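PDB 2NXF: putative dimetal phosphatase from Danio rerio, which probably hydrolyses ADP-ribose and CDP-alcohols such as CDP-choline to a nucleoside monophosphate and a phosphorylated sugar or alcohol, using a dinuclear metal centre. Local coordinates for residues C234-I239 with G264-G269. Sequence-based numbering, arbitrary orientation.
Sequences CAADPI and GHDHDG. With ZN (zinc ion), chain C; ZN (zinc ion), chain B.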
# COMPACT_ATOMS: atom_id res chain seq x y z
N CYS A 234 -2.29 -15.74 3.49
CA CYS A 234 -2.36 -15.81 4.97
C CYS A 234 -2.47 -14.44 5.62
O CYS A 234 -2.80 -14.34 6.81
CB CYS A 234 -1.16 -16.55 5.58
SG CYS A 234 0.51 -16.06 5.04
N ALA A 235 -2.19 -13.39 4.85
CA ALA A 235 -2.09 -12.03 5.39
C ALA A 235 -3.24 -11.11 5.03
O ALA A 235 -3.24 -9.95 5.44
CB ALA A 235 -0.74 -11.39 4.97
N ALA A 236 -4.22 -11.60 4.27
CA ALA A 236 -5.33 -10.74 3.85
C ALA A 236 -6.47 -11.60 3.35
O ALA A 236 -6.27 -12.75 2.97
CB ALA A 236 -4.89 -9.81 2.74
N ASP A 237 -7.66 -11.01 3.32
CA ASP A 237 -8.81 -11.67 2.71
C ASP A 237 -8.53 -11.88 1.21
O ASP A 237 -7.94 -11.00 0.57
CB ASP A 237 -10.07 -10.83 2.91
CG ASP A 237 -11.33 -11.57 2.48
OD1 ASP A 237 -11.66 -11.58 1.28
OD2 ASP A 237 -12.00 -12.19 3.35
N PRO A 238 -8.94 -13.04 0.64
CA PRO A 238 -8.69 -13.30 -0.79
C PRO A 238 -9.19 -12.19 -1.72
O PRO A 238 -8.57 -11.93 -2.74
CB PRO A 238 -9.48 -14.58 -1.06
CG PRO A 238 -9.68 -15.21 0.24
CD PRO A 238 -9.64 -14.16 1.30
N ILE A 239 -10.28 -11.51 -1.35
CA ILE A 239 -10.80 -10.47 -2.24
C ILE A 239 -9.86 -9.28 -2.36
O ILE A 239 -10.03 -8.45 -3.25
CB ILE A 239 -12.22 -9.98 -1.85
CG1 ILE A 239 -12.92 -9.34 -3.08
CG2 ILE A 239 -12.17 -9.04 -0.64
CD1 ILE A 239 -14.43 -9.14 -2.92
N GLY A 264 -1.57 -2.30 2.46
CA GLY A 264 -2.81 -1.79 3.06
C GLY A 264 -3.95 -2.53 2.37
O GLY A 264 -3.89 -3.76 2.20
N HIS A 265 -4.98 -1.77 1.99
CA HIS A 265 -6.12 -2.25 1.17
C HIS A 265 -7.13 -3.08 1.94
O HIS A 265 -8.32 -2.77 1.89
CB HIS A 265 -5.65 -2.97 -0.11
CG HIS A 265 -6.72 -3.18 -1.15
ND1 HIS A 265 -7.39 -2.14 -1.76
CD2 HIS A 265 -7.16 -4.31 -1.76
CE1 HIS A 265 -8.21 -2.62 -2.69
NE2 HIS A 265 -8.10 -3.94 -2.70
N ASP A 266 -6.69 -4.14 2.62
CA ASP A 266 -7.61 -4.91 3.45
C ASP A 266 -7.69 -4.20 4.79
O ASP A 266 -6.78 -4.34 5.63
CB ASP A 266 -7.11 -6.35 3.62
CG ASP A 266 -8.02 -7.21 4.46
OD1 ASP A 266 -9.00 -6.69 5.05
OD2 ASP A 266 -7.79 -8.44 4.51
N HIS A 267 -8.77 -3.43 5.00
CA HIS A 267 -8.86 -2.55 6.19
C HIS A 267 -8.91 -3.33 7.50
O HIS A 267 -8.66 -2.76 8.55
CB HIS A 267 -10.09 -1.65 6.10
CG HIS A 267 -10.12 -0.77 4.89
ND1 HIS A 267 -11.29 -0.28 4.35
CD2 HIS A 267 -9.11 -0.29 4.11
CE1 HIS A 267 -11.00 0.46 3.29
NE2 HIS A 267 -9.69 0.46 3.12
N ASP A 268 -9.26 -4.62 7.43
CA ASP A 268 -9.27 -5.49 8.62
C ASP A 268 -7.86 -5.85 9.09
O ASP A 268 -7.68 -6.28 10.24
CB ASP A 268 -10.01 -6.78 8.30
CG ASP A 268 -11.53 -6.63 8.34
OD1 ASP A 268 -12.05 -5.54 8.65
OD2 ASP A 268 -12.21 -7.65 8.10
N GLY A 269 -6.88 -5.71 8.19
CA GLY A 269 -5.48 -6.07 8.49
C GLY A 269 -5.25 -7.58 8.51
O GLY A 269 -6.19 -8.39 8.46
ZN ZN C . -7.64 0.07 -1.46
ZN ZN B . -8.84 1.48 1.30
O HOH W 1 -8.56 -0.45 0.41
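Ala236 and Asp266 bring the two loops closest in backbone terms, their CA atoms 6.3 Å apart, and Asp266 also opens a type I beta turn that ends at Gly269. One side chain spans the gap: with CG anti to the backbone N (chi1 -179°), the Asp266 carboxylate reaches out so that OD2 takes the amide N of Asp237 at 2.8 Å. The bond is almost straight (N-H...O 174°) and meets OD2 nearly along its C-O axis. Asp266 OD2 also lies 3.4 Å from CA of Ala236 and 3.7 Å from CB of Asp237. The other carboxylate oxygen, Asp266 OD1, accepts the amide N of Asp268 at 3.2 Å, from above the carboxylate plane, an Asx turn, so that one oxygen closes its own loop and the other grips the facing one. Asp237 forms a second Asx turn, its OD1 receiving the N of Ile239 at 3.0 Å. A leucine in place of Asp266 would probably leave the Asp237 amide without its acceptor and the 264-269 loop without the bond to the N of Asp268. The flanking histidines of the metallophosphoesterase GHxH motif, here Gly264 to His267, serve the metals: His265 ND1 binds one zinc ion at 2.2 Å and His267 NE2 the other, and the water bridging both ions donates to His265 O. Asp266 thus ties the metal-binding loop between strands 258-263 and 270-273 to the one joining strand 222-227 to helix 245-253, while Ala236 and Asp266 both rest on Thr282 of strand 279-282.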